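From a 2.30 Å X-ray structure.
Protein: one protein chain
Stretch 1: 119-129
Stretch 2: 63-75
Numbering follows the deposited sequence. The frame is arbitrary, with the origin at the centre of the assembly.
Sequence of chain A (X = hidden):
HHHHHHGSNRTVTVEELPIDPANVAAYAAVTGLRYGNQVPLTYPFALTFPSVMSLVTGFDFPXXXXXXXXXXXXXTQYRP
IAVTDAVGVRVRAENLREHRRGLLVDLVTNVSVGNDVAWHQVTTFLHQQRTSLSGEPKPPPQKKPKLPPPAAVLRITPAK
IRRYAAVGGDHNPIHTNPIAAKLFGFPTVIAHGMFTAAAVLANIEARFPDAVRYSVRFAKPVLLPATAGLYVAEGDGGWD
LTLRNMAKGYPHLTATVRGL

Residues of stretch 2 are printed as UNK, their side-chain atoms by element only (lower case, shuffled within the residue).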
# COMPACT_ATOMS: atom_id res chain seq x y z
N TRP A 119 -1.36 11.69 -10.66
CA TRP A 119 -0.91 10.63 -9.76
C TRP A 119 -0.99 9.27 -10.48
O TRP A 119 -2.02 8.92 -11.06
CB TRP A 119 -1.79 10.68 -8.49
CG TRP A 119 -1.43 9.81 -7.25
CD1 TRP A 119 -0.82 10.23 -6.08
CD2 TRP A 119 -1.76 8.43 -7.04
NE1 TRP A 119 -0.75 9.19 -5.16
CE2 TRP A 119 -1.32 8.08 -5.72
CE3 TRP A 119 -2.39 7.48 -7.82
CZ2 TRP A 119 -1.47 6.81 -5.20
CZ3 TRP A 119 -2.55 6.22 -7.32
CH2 TRP A 119 -2.08 5.88 -6.00
N HIS A 120 0.11 8.54 -10.43
CA HIS A 120 0.29 7.30 -11.15
C HIS A 120 0.76 6.21 -10.18
O HIS A 120 1.66 6.45 -9.37
CB HIS A 120 1.35 7.53 -12.25
CG HIS A 120 1.66 6.32 -13.06
ND1 HIS A 120 0.97 5.98 -14.21
CD2 HIS A 120 2.60 5.36 -12.90
CE1 HIS A 120 1.45 4.85 -14.69
NE2 HIS A 120 2.43 4.45 -13.91
N GLN A 121 0.24 5.01 -10.33
CA GLN A 121 0.67 3.91 -9.48
C GLN A 121 0.85 2.54 -10.19
O GLN A 121 0.05 2.17 -11.02
CB GLN A 121 -0.30 3.77 -8.35
CG GLN A 121 -0.11 2.56 -7.48
CD GLN A 121 -1.14 2.55 -6.37
OE1 GLN A 121 -0.81 2.87 -5.25
NE2 GLN A 121 -2.41 2.26 -6.70
N VAL A 122 1.91 1.83 -9.80
CA VAL A 122 2.14 0.43 -10.11
C VAL A 122 2.15 -0.35 -8.77
O VAL A 122 2.96 -0.12 -7.86
CB VAL A 122 3.45 0.17 -10.88
CG1 VAL A 122 3.47 -1.26 -11.42
CG2 VAL A 122 3.64 1.17 -12.06
N THR A 123 1.16 -1.23 -8.67
CA THR A 123 0.94 -2.03 -7.53
C THR A 123 1.14 -3.45 -8.04
O THR A 123 0.54 -3.85 -9.04
CB THR A 123 -0.54 -1.93 -7.09
OG1 THR A 123 -0.79 -0.63 -6.56
CG2 THR A 123 -0.90 -3.06 -6.07
N THR A 124 1.92 -4.21 -7.31
CA THR A 124 2.13 -5.56 -7.66
C THR A 124 1.60 -6.41 -6.53
O THR A 124 2.04 -6.30 -5.39
CB THR A 124 3.64 -5.77 -7.90
OG1 THR A 124 4.00 -4.98 -9.02
CG2 THR A 124 3.96 -7.16 -8.22
N PHE A 125 0.65 -7.25 -6.88
CA PHE A 125 0.13 -8.28 -5.99
C PHE A 125 0.63 -9.67 -6.41
O PHE A 125 0.78 -9.96 -7.61
CB PHE A 125 -1.41 -8.24 -5.97
CG PHE A 125 -1.96 -7.27 -4.98
CD1 PHE A 125 -1.84 -7.50 -3.63
CD2 PHE A 125 -2.63 -6.14 -5.40
CE1 PHE A 125 -2.38 -6.60 -2.70
CE2 PHE A 125 -3.14 -5.24 -4.48
CZ PHE A 125 -2.99 -5.45 -3.14
N LEU A 126 0.96 -10.46 -5.39
CA LEU A 126 1.26 -11.90 -5.50
C LEU A 126 -0.01 -12.66 -5.11
O LEU A 126 -0.53 -12.53 -3.97
CB LEU A 126 2.41 -12.32 -4.55
CG LEU A 126 2.79 -13.83 -4.55
CD1 LEU A 126 3.51 -14.24 -5.82
CD2 LEU A 126 3.65 -14.19 -3.36
N HIS A 127 -0.56 -13.37 -6.09
CA HIS A 127 -1.66 -14.26 -5.85
C HIS A 127 -1.15 -15.66 -5.60
O HIS A 127 -0.70 -16.35 -6.51
CB HIS A 127 -2.60 -14.22 -7.03
CG HIS A 127 -3.22 -12.87 -7.22
ND1 HIS A 127 -4.14 -12.34 -6.34
CD2 HIS A 127 -3.04 -11.93 -8.19
CE1 HIS A 127 -4.51 -11.15 -6.76
NE2 HIS A 127 -3.86 -10.87 -7.87
N GLN A 128 -1.24 -16.10 -4.37
CA GLN A 128 -0.63 -17.35 -3.99
C GLN A 128 -1.20 -18.55 -4.75
O GLN A 128 -2.44 -18.64 -5.02
CB GLN A 128 -0.76 -17.61 -2.49
CG GLN A 128 -0.49 -16.45 -1.57
CD GLN A 128 -0.22 -16.90 -0.14
OE1 GLN A 128 -0.79 -16.37 0.84
NE2 GLN A 128 0.60 -17.91 -0.00
N GLN A 129 -0.30 -19.49 -5.01
CA GLN A 129 -0.57 -20.76 -5.74
C GLN A 129 0.78 -21.40 -6.06
O GLN A 129 1.81 -20.70 -6.11
CB GLN A 129 -1.33 -20.52 -7.07
CG GLN A 129 -0.59 -19.61 -8.03
CD GLN A 129 -1.51 -18.86 -8.96
OE1 GLN A 129 -1.84 -19.33 -10.00
NE2 GLN A 129 -1.86 -17.64 -8.59
N UNK A 63 -11.92 -5.66 -1.82
CA UNK A 63 -11.08 -6.66 -1.16
C UNK A 63 -10.00 -6.99 -2.16
O UNK A 63 -10.27 -7.16 -3.37
c UNK A 63 -15.57 -7.81 -0.73
c UNK A 63 -13.19 -7.95 -0.31
c UNK A 63 -14.76 -8.13 1.50
c UNK A 63 -13.47 -8.14 1.03
c UNK A 63 -14.26 -7.83 -1.19
c UNK A 63 -11.77 -8.02 -0.83
c UNK A 63 -15.82 -7.95 0.62
N UNK A 64 -8.78 -7.15 -1.65
CA UNK A 64 -7.74 -7.83 -2.40
C UNK A 64 -8.17 -9.27 -2.31
O UNK A 64 -8.88 -9.65 -1.38
c UNK A 64 -6.37 -7.60 -1.77
N UNK A 65 -7.79 -10.07 -3.30
CA UNK A 65 -8.15 -11.50 -3.29
C UNK A 65 -7.63 -12.04 -1.98
O UNK A 65 -6.54 -11.60 -1.46
c UNK A 65 -7.56 -12.27 -4.48
N UNK A 66 -8.38 -12.99 -1.46
CA UNK A 66 -8.13 -13.47 -0.13
C UNK A 66 -6.76 -14.09 -0.15
O UNK A 66 -6.38 -14.81 -1.06
s UNK A 66 -10.68 -15.76 2.22
c UNK A 66 -9.21 -14.47 0.29
c UNK A 66 -12.12 -15.24 1.32
c UNK A 66 -9.38 -14.59 1.79
N UNK A 67 -5.95 -13.75 0.81
CA UNK A 67 -4.63 -14.32 0.83
C UNK A 67 -3.55 -13.67 -0.03
O UNK A 67 -2.36 -13.84 0.35
N UNK A 68 -3.95 -12.97 -1.16
CA UNK A 68 -3.05 -12.11 -1.96
C UNK A 68 -2.09 -11.38 -1.07
O UNK A 68 -2.42 -10.98 0.04
c UNK A 68 -3.81 -11.06 -2.71
N UNK A 69 -0.90 -11.15 -1.58
CA UNK A 69 0.12 -10.49 -0.79
C UNK A 69 0.61 -9.34 -1.64
O UNK A 69 0.96 -9.53 -2.79
c UNK A 69 0.75 -12.69 0.27
c UNK A 69 1.82 -13.79 0.49
c UNK A 69 2.43 -10.75 0.22
c UNK A 69 1.28 -11.47 -0.51
N UNK A 70 0.60 -8.14 -1.06
CA UNK A 70 1.11 -6.97 -1.71
C UNK A 70 2.68 -7.01 -1.62
O UNK A 70 3.27 -6.97 -0.54
c UNK A 70 0.50 -5.72 -1.05
n UNK A 70 1.18 -2.92 -3.28
c UNK A 70 0.66 -4.48 -1.85
c UNK A 70 1.34 -4.25 -2.98
c UNK A 70 0.38 -2.37 -2.39
n UNK A 70 0.06 -3.29 -1.50
N UNK A 71 3.34 -7.04 -2.77
CA UNK A 71 4.79 -7.16 -2.76
C UNK A 71 5.49 -5.83 -3.03
O UNK A 71 6.53 -5.61 -2.44
c UNK A 71 5.27 -8.19 -3.78
c UNK A 71 4.84 -9.67 -3.36
o UNK A 71 4.65 -7.91 -5.01
N UNK A 72 4.91 -4.95 -3.85
CA UNK A 72 5.54 -3.72 -4.31
C UNK A 72 4.54 -2.67 -4.70
O UNK A 72 3.43 -2.96 -5.19
c UNK A 72 7.91 -3.94 -5.14
o UNK A 72 8.80 -3.57 -7.32
o UNK A 72 9.70 -5.14 -6.05
c UNK A 72 8.86 -4.24 -6.26
c UNK A 72 6.45 -3.98 -5.51
N UNK A 73 4.95 -1.42 -4.50
CA UNK A 73 4.12 -0.30 -4.85
C UNK A 73 4.95 0.89 -5.23
O UNK A 73 5.83 1.29 -4.45
c UNK A 73 1.92 0.69 -4.16
o UNK A 73 1.67 1.91 -4.09
n UNK A 73 1.09 -0.16 -4.69
c UNK A 73 3.23 0.10 -3.68
N UNK A 74 4.67 1.46 -6.40
CA UNK A 74 5.41 2.62 -6.89
C UNK A 74 4.41 3.69 -7.23
O UNK A 74 3.52 3.50 -8.10
c UNK A 74 9.14 0.31 -7.17
c UNK A 74 7.17 -0.12 -8.04
c UNK A 74 6.27 2.30 -8.11
n UNK A 74 8.35 -0.66 -7.59
c UNK A 74 7.26 1.22 -7.86
n UNK A 74 8.49 1.46 -7.29
N UNK A 75 4.51 4.80 -6.51
CA UNK A 75 3.56 5.91 -6.70
C UNK A 75 4.39 7.04 -7.26
O UNK A 75 5.45 7.36 -6.72
c UNK A 75 2.92 6.34 -5.37
c UNK A 75 1.80 5.37 -5.01
c UNK A 75 1.43 5.41 -3.52
c UNK A 75 2.40 7.78 -5.42

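Position 63 carries one carbon leading to a six-carbon ring with no heteroatom, and it lies out of reach of stretch 1; this is Phe-63. Position 64 has a single carbon, pointing toward the partner strand, its CB 4.2 Å from CE1 of Phe-125: Ala-64. Position 65 repeats the pattern, one carbon with its CB 3.9 Å from ND1 of His-127, and is Ala-65. At position 66 an unbranched run of two carbons, a sulfur and a carbon points away into an exposed site, which makes it Met-66.

Position 67 has no side-chain atoms. Its phi of 84° and psi of -26° would jam a CB against the preceding carbonyl oxygen, so the backbone itself calls for Gly-67. Position 68 bears one carbon, its CB 4.2 Å from CD1 of Phe-125 and 3.9 Å from ND1 of His-127; Ala-68 fits. It closes a type II turn begun at Ala-65, with its N 2.9 Å from Ala-65 O in a hydrogen bond.

At position 69 the strand begins. Four carbons fork at the first, one arm two carbons long, on the same sheet face as Leu-126: this is Ile-69, whose CD1 lies 4.3 Å from CD2 of Leu-126. Position 70 shows one carbon and a five-membered ring with two nitrogens, packed against the ring of Phe-125; it is His-70, the ring centroids 4.6 Å apart and the planes at 35°. Its NE2 gives a weak hydrogen bond to the backbone O of position 72 at 3.0 Å.

Position 71 has one carbon bearing an oxygen and a carbon, the latter near CB of Leu-126. Thr-71 results, its CG2 3.8 Å from that CB. Position 72, three carbons with two oxygens on the third, starts beside Thr-124, CB to CB 4.1 Å, but its end leads away: Glu-72. Position 73 has two carbons, the second holding an oxygen and a nitrogen, among the polar ends of Gln-121 and Thr-123, and is Asn-73.

Position 74 is again a carbon and a two-nitrogen five-membered ring, its CB 4.5 Å from CB of Val-122. This is His-74, whose NE2 donates to Glu-72 OE2 at 3.0 Å. Position 75 has four carbons forked at the first, with one two-carbon arm, against the indole of Trp-119: Ile-75, with CG2 3.5 Å from NE1 of Trp-119.

The contact is an antiparallel pairing with a bulge. Val-122 N donates to His-74 O at 2.9 Å and His-74 N to Val-122 O at 2.7 Å; Leu-126 N donates to Ile-69 O and Ile-69 N to Leu-126 O, both at 2.8 Å. Between these pairs Thr-124 divides its backbone: its N donates to Glu-72 O at 2.9 Å, while its O accepts from Thr-71 N at 3.0 Å. The extra residue shifts the register by one yet leaves Phe-125 opposite His-70, and the Phe-125 and His-70 rings pack obliquely on the face that also carries Thr-123 and Asn-73.

Stretch 2 63-75: FAAMGAIHTENHI
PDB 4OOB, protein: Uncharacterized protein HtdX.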